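Local coordinates for protein VompD (Bartonella quintana, PDB 4LGO) that probably acts as a trimeric autotransporter adhesin of the outer membrane, this chain being an N-terminal piece of its extracellular part, at residues K44-N49 / I72-R77; A80-V85 / F90-G95; S86-V91 / N97-G102; V113-R118 / N124-N129. All blocks are in the same frame, centred on the assembly; numbering follows the deposited sequence.

Contact 1: residues K44-N49 / I72-R77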
# COMPACT_ATOMS: atom_id res chain seq x y z
N LYS A 44 5.21 -6.74 -16.25
CA LYS A 44 3.78 -6.66 -16.00
C LYS A 44 3.36 -7.49 -14.78
O LYS A 44 3.72 -8.66 -14.67
CB LYS A 44 3.02 -7.18 -17.19
CG LYS A 44 3.06 -6.19 -18.34
CD LYS A 44 2.28 -6.71 -19.53
CE LYS A 44 3.06 -7.76 -20.28
NZ LYS A 44 4.21 -7.14 -20.97
N ALA A 45 2.58 -6.88 -13.88
CA ALA A 45 2.07 -7.59 -12.69
C ALA A 45 0.96 -8.54 -13.12
O ALA A 45 0.78 -9.59 -12.51
CB ALA A 45 1.56 -6.60 -11.64
N GLU A 46 0.21 -8.16 -14.14
CA GLU A 46 -0.91 -8.96 -14.65
C GLU A 46 -0.62 -9.34 -16.10
O GLU A 46 -0.57 -8.47 -16.96
CB GLU A 46 -2.18 -8.13 -14.60
CG GLU A 46 -2.91 -8.14 -13.29
CD GLU A 46 -4.38 -7.80 -13.49
OE1 GLU A 46 -4.68 -6.80 -14.18
OE2 GLU A 46 -5.24 -8.54 -12.96
N GLU A 47 -0.41 -10.64 -16.32
CA GLU A 47 -0.00 -11.24 -17.62
C GLU A 47 -0.32 -10.47 -18.91
O GLU A 47 0.57 -10.19 -19.72
CB GLU A 47 -0.62 -12.63 -17.77
N GLY A 48 -1.61 -10.17 -19.10
CA GLY A 48 -2.07 -9.58 -20.37
C GLY A 48 -2.35 -8.09 -20.34
O GLY A 48 -2.78 -7.52 -21.34
N ASN A 49 -2.09 -7.45 -19.19
CA ASN A 49 -2.44 -6.06 -18.95
C ASN A 49 -1.19 -5.21 -19.08
O ASN A 49 -0.33 -5.15 -18.17
CB ASN A 49 -3.05 -5.90 -17.55
CG ASN A 49 -3.50 -4.48 -17.25
OD1 ASN A 49 -3.28 -3.57 -18.03
ND2 ASN A 49 -4.15 -4.30 -16.10
N ILE A 72 -1.12 2.81 -10.12
CA ILE A 72 -1.74 1.62 -9.50
C ILE A 72 -0.64 0.58 -9.34
O ILE A 72 -0.05 0.15 -10.32
CB ILE A 72 -2.90 1.06 -10.38
CG1 ILE A 72 -3.96 2.14 -10.61
CG2 ILE A 72 -3.54 -0.19 -9.77
CD1 ILE A 72 -5.02 1.74 -11.61
N ILE A 73 -0.33 0.21 -8.10
CA ILE A 73 0.60 -0.88 -7.85
C ILE A 73 -0.13 -2.11 -7.34
O ILE A 73 -1.13 -2.01 -6.62
CB ILE A 73 1.77 -0.49 -6.90
CG1 ILE A 73 1.28 -0.02 -5.50
CG2 ILE A 73 2.65 0.57 -7.57
CD1 ILE A 73 2.40 0.11 -4.48
N ARG A 74 0.37 -3.27 -7.78
CA ARG A 74 -0.21 -4.57 -7.50
C ARG A 74 0.83 -5.41 -6.76
O ARG A 74 1.92 -5.73 -7.30
CB ARG A 74 -0.68 -5.24 -8.83
CG ARG A 74 -1.92 -4.61 -9.44
CD ARG A 74 -2.12 -5.07 -10.89
NE ARG A 74 -3.35 -4.52 -11.48
CZ ARG A 74 -3.45 -3.35 -12.12
NH1 ARG A 74 -2.40 -2.58 -12.31
NH2 ARG A 74 -4.64 -2.98 -12.63
N VAL A 75 0.51 -5.74 -5.51
CA VAL A 75 1.43 -6.48 -4.64
C VAL A 75 0.62 -7.54 -3.90
O VAL A 75 -0.60 -7.64 -4.05
CB VAL A 75 2.14 -5.53 -3.63
CG1 VAL A 75 2.96 -4.45 -4.37
CG2 VAL A 75 1.16 -4.89 -2.66
N LYS A 76 1.30 -8.36 -3.08
CA LYS A 76 0.55 -9.26 -2.22
C LYS A 76 0.50 -8.75 -0.79
O LYS A 76 -0.46 -9.04 -0.09
CB LYS A 76 1.16 -10.64 -2.27
CG LYS A 76 1.19 -11.17 -3.71
CD LYS A 76 0.48 -12.44 -3.86
CE LYS A 76 0.54 -12.97 -5.29
NZ LYS A 76 0.71 -14.44 -5.19
N ARG A 77 1.53 -7.99 -0.38
CA ARG A 77 1.57 -7.50 1.01
C ARG A 77 2.24 -6.13 1.08
O ARG A 77 3.23 -5.90 0.40
CB ARG A 77 2.41 -8.42 1.89
CG ARG A 77 1.96 -9.87 2.01
CD ARG A 77 1.09 -10.08 3.24
NE ARG A 77 1.89 -10.08 4.46
CZ ARG A 77 2.01 -9.06 5.31
NH1 ARG A 77 1.37 -7.90 5.13
NH2 ARG A 77 2.77 -9.20 6.38
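Arg74 reaches from strand 72-74 across the loop 44-49, and its side chain carries the whole contact. At the root, Arg74 CB lies 3.8 Å from Ala45 CB, a methyl-to-methylene touch where the two backbones come nearest, Ala45 opposite Arg74. The chain then runs extended from CG to NE (chi2 166°, chi3 178°), which carries the guanidinium along the loop toward Asn49. Arg74 CD passes 4.0 Å from Glu46 CG, so aliphatic carbons meet before the charges do. Farther out, Arg74 NE comes 3.8 Å from Glu46 OE1. This is a long salt bridge: the oxygen stands well out of the guanidinium plane, no N-H points at it, and the attraction is one of charge alone, with the carboxylate plane turned only 14° from that of the guanidinium. At the tip, Asn49 ND2 sits over one face of the guanidinium, 3.7 Å from Arg74 NH2, while Ile72 CG2 lies over the opposite face, offset toward the rim of the group. The carboxylate of Glu46 is steadied from its own loop: Asn49 ND2 donates to Glu46 OE1 over 3.2 Å in an almost straight bond, and the backbone N of Asn49 closes a type I turn on Glu46 O. The other end of the Asn49 amide, OD1, accepts from the backbone N of Asp51. The contact lies at the surface, where the loop between strands 37-42 and 55-59 leans on strand 72-74, and that strand in turn pairs in parallel with a strand of the second subunit.

Contact 2: residues A80-V85 / F90-G95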
# COMPACT_ATOMS: atom_id res chain seq x y z
N ALA A 80 3.82 -1.84 6.99
CA ALA A 80 4.22 -0.52 7.50
C ALA A 80 4.14 -0.56 8.99
O ALA A 80 3.08 -0.26 9.58
CB ALA A 80 3.31 0.56 6.91
N GLY A 81 5.24 -0.99 9.63
CA GLY A 81 5.22 -1.27 11.05
C GLY A 81 4.23 -2.37 11.38
O GLY A 81 4.21 -3.40 10.73
N LYS A 82 3.35 -2.11 12.34
CA LYS A 82 2.34 -3.11 12.72
C LYS A 82 1.13 -3.10 11.80
O LYS A 82 0.24 -3.91 11.98
CB LYS A 82 1.90 -2.96 14.18
CG LYS A 82 1.30 -1.63 14.56
CD LYS A 82 1.30 -1.49 16.08
CE LYS A 82 0.58 -0.22 16.53
NZ LYS A 82 1.50 0.96 16.51
N ALA A 83 1.05 -2.15 10.87
CA ALA A 83 -0.05 -2.11 9.88
C ALA A 83 0.28 -2.95 8.64
O ALA A 83 1.33 -2.79 8.02
CB ALA A 83 -0.36 -0.70 9.47
N ASN A 84 -0.63 -3.85 8.29
CA ASN A 84 -0.43 -4.78 7.18
C ASN A 84 -1.58 -4.79 6.21
O ASN A 84 -2.75 -4.91 6.60
CB ASN A 84 -0.26 -6.21 7.72
CG ASN A 84 1.05 -6.40 8.39
OD1 ASN A 84 2.01 -6.82 7.75
ND2 ASN A 84 1.14 -6.03 9.66
N VAL A 85 -1.26 -4.66 4.93
CA VAL A 85 -2.23 -4.88 3.86
C VAL A 85 -1.91 -6.21 3.19
O VAL A 85 -0.75 -6.51 2.89
CB VAL A 85 -2.16 -3.75 2.81
CG1 VAL A 85 -3.15 -4.03 1.70
CG2 VAL A 85 -2.46 -2.40 3.42
N PHE A 90 -6.98 -5.70 5.89
CA PHE A 90 -6.26 -4.68 6.63
C PHE A 90 -6.14 -5.09 8.09
O PHE A 90 -7.15 -5.24 8.78
CB PHE A 90 -7.03 -3.35 6.48
CG PHE A 90 -7.33 -3.01 5.05
CD1 PHE A 90 -6.34 -2.45 4.22
CD2 PHE A 90 -8.56 -3.31 4.48
CE1 PHE A 90 -6.61 -2.21 2.90
CE2 PHE A 90 -8.84 -3.06 3.15
CZ PHE A 90 -7.85 -2.50 2.36
N VAL A 91 -4.91 -5.25 8.56
CA VAL A 91 -4.64 -5.83 9.89
C VAL A 91 -3.67 -4.94 10.67
O VAL A 91 -2.61 -4.53 10.15
CB VAL A 91 -4.02 -7.24 9.75
CG1 VAL A 91 -3.60 -7.80 11.08
CG2 VAL A 91 -4.99 -8.16 9.01
N ILE A 92 -4.03 -4.64 11.91
CA ILE A 92 -3.06 -4.11 12.84
C ILE A 92 -2.60 -5.26 13.72
O ILE A 92 -3.43 -5.88 14.40
CB ILE A 92 -3.68 -3.03 13.73
CG1 ILE A 92 -4.44 -2.00 12.88
CG2 ILE A 92 -2.62 -2.38 14.60
CD1 ILE A 92 -3.72 -0.76 12.52
N THR A 93 -1.30 -5.54 13.71
CA THR A 93 -0.73 -6.56 14.59
C THR A 93 -1.01 -6.25 16.04
O THR A 93 -0.75 -5.16 16.53
CB THR A 93 0.77 -6.69 14.36
OG1 THR A 93 0.95 -6.95 12.97
CG2 THR A 93 1.35 -7.82 15.21
N GLY A 94 -1.62 -7.21 16.73
CA GLY A 94 -2.06 -7.00 18.10
C GLY A 94 -3.22 -6.04 18.29
O GLY A 94 -3.46 -5.55 19.39
N GLY A 95 -3.96 -5.76 17.22
CA GLY A 95 -5.00 -4.75 17.26
C GLY A 95 -6.23 -5.16 16.46
O GLY A 95 -6.41 -6.36 16.17
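Val85 and Phe90 lie side by side and point the same way, Val85 CG2 meeting the edge of the Phe90 ring near its plane, 4.0 Å from CD1. They share a face of the sheet with Ala83 and Ile92, and this face turns inward: Val85 and Ile92 pack on Phe90 and Gly89 of the third subunit. Asn84 and Val91 occupy the other face as a hydrogen-bonded pair, with Asn84 N to Val91 O at 2.8 Å and Val91 N to Asn84 O at 2.9 Å. The Asn84 amide has two partners: OD1 accepts from Arg77 NH2, while ND2 makes a weak bond to Lys82 O. That carbonyl is gripped chiefly by Thr93 N, 2.8 Å away and nearly straight at 172°; Thr93 OG1, held beside its own backbone N (chi1 -55°), adds a weak bond. Lys82 starts toward the partner strand, its CB 3.9 Å from Thr93 CB and its CG 4.0 Å from Ile92 CG2, and then leads off to bring NZ to Glu87 O of the third subunit. Turn Ala80-Ala83 (type II') leads into and turn Ile92-Gly95 (type II) out of this antiparallel hairpin, 83-86 with 89-92, part of a beta meander.

Contact 3: residues S86-V91 / N97-G102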
# COMPACT_ATOMS: atom_id res chain seq x y z
N SER A 86 -2.93 -7.02 2.91
CA SER A 86 -2.71 -8.31 2.27
C SER A 86 -3.97 -8.69 1.54
O SER A 86 -4.95 -7.97 1.63
CB SER A 86 -2.41 -9.38 3.31
OG SER A 86 -3.55 -9.78 4.00
N GLU A 87 -3.95 -9.85 0.86
CA GLU A 87 -5.11 -10.35 0.15
C GLU A 87 -6.30 -10.59 1.06
O GLU A 87 -7.38 -10.75 0.55
CB GLU A 87 -4.73 -11.65 -0.60
CG GLU A 87 -3.74 -11.35 -1.74
CD GLU A 87 -2.93 -12.56 -2.25
OE1 GLU A 87 -2.33 -13.30 -1.44
OE2 GLU A 87 -2.85 -12.71 -3.48
N VAL A 88 -6.07 -10.69 2.37
CA VAL A 88 -7.15 -10.86 3.37
C VAL A 88 -7.73 -9.53 3.86
O VAL A 88 -8.81 -9.52 4.45
CB VAL A 88 -6.78 -11.81 4.56
CG1 VAL A 88 -6.15 -13.10 4.07
CG2 VAL A 88 -5.87 -11.16 5.57
N GLY A 89 -7.03 -8.41 3.60
CA GLY A 89 -7.54 -7.12 4.03
C GLY A 89 -6.51 -6.35 4.84
O GLY A 89 -5.32 -6.32 4.50
N PHE A 90 -6.98 -5.70 5.89
CA PHE A 90 -6.26 -4.68 6.63
C PHE A 90 -6.14 -5.09 8.09
O PHE A 90 -7.15 -5.24 8.78
CB PHE A 90 -7.03 -3.35 6.48
CG PHE A 90 -7.33 -3.01 5.05
CD1 PHE A 90 -6.34 -2.45 4.22
CD2 PHE A 90 -8.56 -3.31 4.48
CE1 PHE A 90 -6.61 -2.21 2.90
CE2 PHE A 90 -8.84 -3.06 3.15
CZ PHE A 90 -7.85 -2.50 2.36
N VAL A 91 -4.91 -5.25 8.56
CA VAL A 91 -4.64 -5.83 9.89
C VAL A 91 -3.67 -4.94 10.67
O VAL A 91 -2.61 -4.53 10.15
CB VAL A 91 -4.02 -7.24 9.75
CG1 VAL A 91 -3.60 -7.80 11.08
CG2 VAL A 91 -4.99 -8.16 9.01
N ASN A 97 -8.83 -5.48 13.12
CA ASN A 97 -8.67 -5.77 11.71
C ASN A 97 -9.96 -5.57 10.93
O ASN A 97 -11.03 -5.54 11.51
CB ASN A 97 -8.05 -7.15 11.50
CG ASN A 97 -8.98 -8.29 11.84
OD1 ASN A 97 -10.05 -8.43 11.25
ND2 ASN A 97 -8.54 -9.15 12.78
N MET A 98 -9.81 -5.40 9.62
CA MET A 98 -10.92 -5.37 8.71
C MET A 98 -10.51 -6.29 7.58
O MET A 98 -9.71 -5.91 6.73
CB MET A 98 -11.19 -3.95 8.18
CG MET A 98 -12.34 -3.96 7.19
SD MET A 98 -12.77 -2.31 6.61
CE MET A 98 -11.35 -1.97 5.62
N THR A 99 -11.02 -7.52 7.61
CA THR A 99 -10.61 -8.55 6.64
C THR A 99 -11.84 -9.19 6.01
O THR A 99 -12.99 -8.85 6.33
CB THR A 99 -9.77 -9.63 7.34
OG1 THR A 99 -10.53 -10.19 8.40
CG2 THR A 99 -8.49 -9.03 7.90
N VAL A 100 -11.61 -10.10 5.08
CA VAL A 100 -12.69 -10.64 4.29
C VAL A 100 -13.77 -11.25 5.18
O VAL A 100 -14.96 -11.13 4.92
CB VAL A 100 -12.17 -11.71 3.27
CG1 VAL A 100 -13.32 -12.33 2.49
CG2 VAL A 100 -11.12 -11.14 2.33
N GLY A 101 -13.35 -11.93 6.27
CA GLY A 101 -14.26 -12.58 7.18
C GLY A 101 -14.96 -11.68 8.17
O GLY A 101 -15.82 -12.15 8.94
N GLY A 102 -14.63 -10.39 8.13
CA GLY A 102 -15.31 -9.39 8.93
C GLY A 102 -14.36 -8.48 9.68
O GLY A 102 -13.15 -8.71 9.76
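Strands 89-91 and 97-99 run antiparallel at 163°, locked by reciprocal backbone bonds, Phe90 N to Met98 O at 2.9 Å and Met98 N to Phe90 O at 2.8 Å, and extended by Val100 N to Val88 O. Met98 lies alongside Phe90 and points the same way. Its chain is extended through SD and turns only at the end (chi3 70°), which folds the CE methyl back to within 3.3 Å of Phe90 CD2, a close approach made obliquely to the ring. On the other face Val91 CG2 rests 3.8 Å from Thr99 CG2 and 4.1 Å from Asn97 CB, while Val88 CG2 reaches the same Thr99 methyl at 4.1 Å. Opposite Thr99 stands Gly89, at positive phi, which lets the strands come close, its CA 4.3 Å from Thr99 CA. Before it, Ser86 OG accepts from Val88 N, an ST turn within the type I turn Ser86-Gly89. Strand 97-99 is followed in the sheet by 102-106, where Ile103 touches Met98, and strand 89-92 has 83-86 on its other side. The Phe90 and Met98 face looks into the trimer: both pack on Met98 of the third subunit.

Contact 4: residues V113-R118 / N124-N129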
# COMPACT_ATOMS: atom_id res chain seq x y z
N VAL A 113 -19.66 6.64 16.04
CA VAL A 113 -20.71 5.98 15.29
C VAL A 113 -21.97 6.82 15.25
O VAL A 113 -22.60 7.09 16.30
CB VAL A 113 -21.08 4.60 15.89
CG1 VAL A 113 -22.15 3.92 15.04
CG2 VAL A 113 -19.84 3.71 16.00
N ALA A 114 -22.37 7.24 14.04
CA ALA A 114 -23.61 7.96 13.89
C ALA A 114 -24.80 7.01 14.10
O ALA A 114 -24.67 5.80 13.91
CB ALA A 114 -23.69 8.64 12.52
N ASN A 115 -25.94 7.57 14.49
CA ASN A 115 -27.13 6.78 14.72
C ASN A 115 -27.44 5.87 13.55
O ASN A 115 -27.51 6.35 12.41
CB ASN A 115 -28.35 7.65 14.97
CG ASN A 115 -28.39 8.26 16.36
OD1 ASN A 115 -27.39 8.32 17.08
ND2 ASN A 115 -29.57 8.76 16.73
N GLY A 116 -27.62 4.58 13.82
CA GLY A 116 -28.06 3.63 12.80
C GLY A 116 -29.50 3.90 12.40
O GLY A 116 -30.30 4.33 13.25
N ILE A 117 -29.82 3.71 11.12
CA ILE A 117 -31.15 3.95 10.57
C ILE A 117 -31.75 2.70 9.93
O ILE A 117 -32.86 2.31 10.26
CB ILE A 117 -31.11 5.06 9.50
CG1 ILE A 117 -30.69 6.39 10.11
CG2 ILE A 117 -32.47 5.25 8.79
CD1 ILE A 117 -30.40 7.43 9.06
N ARG A 118 -31.02 2.10 8.99
CA ARG A 118 -31.46 0.88 8.31
C ARG A 118 -31.30 -0.33 9.25
O ARG A 118 -30.52 -0.28 10.23
CB ARG A 118 -30.64 0.62 7.04
CG ARG A 118 -30.79 1.66 5.92
CD ARG A 118 -29.61 1.57 4.96
NE ARG A 118 -28.37 1.96 5.65
CZ ARG A 118 -27.52 2.92 5.28
NH1 ARG A 118 -27.70 3.62 4.17
NH2 ARG A 118 -26.46 3.16 6.04
N ASN A 124 -25.69 2.89 18.37
CA ASN A 124 -24.84 3.45 19.38
C ASN A 124 -25.54 3.50 20.75
O ASN A 124 -26.73 3.14 20.91
CB ASN A 124 -24.27 4.79 18.92
CG ASN A 124 -25.33 5.84 18.67
OD1 ASN A 124 -26.35 5.89 19.36
ND2 ASN A 124 -25.07 6.72 17.73
N VAL A 125 -24.75 3.86 21.74
CA VAL A 125 -25.20 3.96 23.11
C VAL A 125 -26.38 4.91 23.22
O VAL A 125 -27.31 4.63 23.98
CB VAL A 125 -24.06 4.39 24.03
CG1 VAL A 125 -24.57 4.77 25.42
CG2 VAL A 125 -23.01 3.27 24.11
N SER A 126 -26.35 6.02 22.48
CA SER A 126 -27.51 6.96 22.55
C SER A 126 -28.83 6.28 22.18
O SER A 126 -29.89 6.55 22.75
CB SER A 126 -27.29 8.21 21.68
OG SER A 126 -27.63 8.01 20.32
N GLN A 127 -28.75 5.35 21.23
CA GLN A 127 -29.92 4.64 20.78
C GLN A 127 -30.35 3.61 21.82
O GLN A 127 -31.54 3.43 22.02
CB GLN A 127 -29.64 4.00 19.40
CG GLN A 127 -29.49 5.05 18.32
CD GLN A 127 -29.20 4.46 16.96
OE1 GLN A 127 -28.11 3.93 16.72
NE2 GLN A 127 -30.16 4.59 16.05
N LEU A 128 -29.38 2.94 22.46
CA LEU A 128 -29.67 2.00 23.57
C LEU A 128 -30.33 2.76 24.71
O LEU A 128 -31.33 2.30 25.26
CB LEU A 128 -28.41 1.26 24.03
CG LEU A 128 -28.56 0.28 25.19
CD1 LEU A 128 -29.58 -0.79 24.86
CD2 LEU A 128 -27.23 -0.32 25.61
N ASN A 129 -29.82 3.96 25.01
CA ASN A 129 -30.45 4.83 26.02
C ASN A 129 -31.87 5.29 25.63
O ASN A 129 -32.75 5.37 26.50
CB ASN A 129 -29.56 6.04 26.35
CG ASN A 129 -28.29 5.65 27.08
OD1 ASN A 129 -28.19 4.56 27.66
ND2 ASN A 129 -27.31 6.54 27.08
O HOH W 1 -30.36 9.07 19.57
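Asn124, the N-cap, and Gln127 in the first turn of helix 125-134 hold segment 113-118, and the polar grip is dense here. Asn124 ND2 spends both hydrogens on the opposite segment, one on Val113 O and one on Asn115 OD1, each at 2.9 Å and close to the plane of its amide. Gln127 bonds to both backbone polar atoms of Gly116: NE2 donates to Gly116 O at 2.8 Å, on a lone pair of that carbonyl, and OE1 accepts from Gly116 N at 3.0 Å, the donor lying well off the C=O axis and tilted from the carbonyl plane. OE1 also takes Asn124 N, so two backbone N-H groups fix this one oxygen. The amide of Asn115 lies stacked on that of Gln127, the planes 10° apart, with Asn115 CB 3.7 Å from Gln127 NE2. Asn124 CG sits between its backbone N and carbonyl carbon (chi1 62°), which turns OD1 back to the helix start, where it accepts from Gln127 N and from Ser126 OG at 2.7 Å. The looser side is that of Ser126 and the outer end of Asn115: a water accepts from Asn115 ND2 and donates to Ser126 OG, linking amide to hydroxyl. Around the inner side the trimer closes in, Val113 O also accepting from Asn120 ND2 of the second subunit and Leu128 meeting its counterpart there. Asn124 and Gln127 form a capping box at the N-terminal end of a helix in the region that matches the coiled stalk of trimeric autotransporter adhesins.

From the N terminus, contact 1 closes the longest loop, bringing the 44-49 turn back to strand 72-74 across the hairpin of strands 55-59 and 64-69. The chain then enters the meander that runs from strand 77-80 to strand 102-106. Contact 2 closes one hairpin and contact 3 the next; they overlap at Phe90 and Val91, since strand 89-92 serves both. Arg77, which ends segment 72-77, hydrogen-bonds to Asn84 of contact 2, tying the two regions. Contact 4, in series, closes the short loop between strand 108-113 and helix 125-134. None of the contacts nests inside another, and only 2 and 3 share residues. All four touch the third subunit.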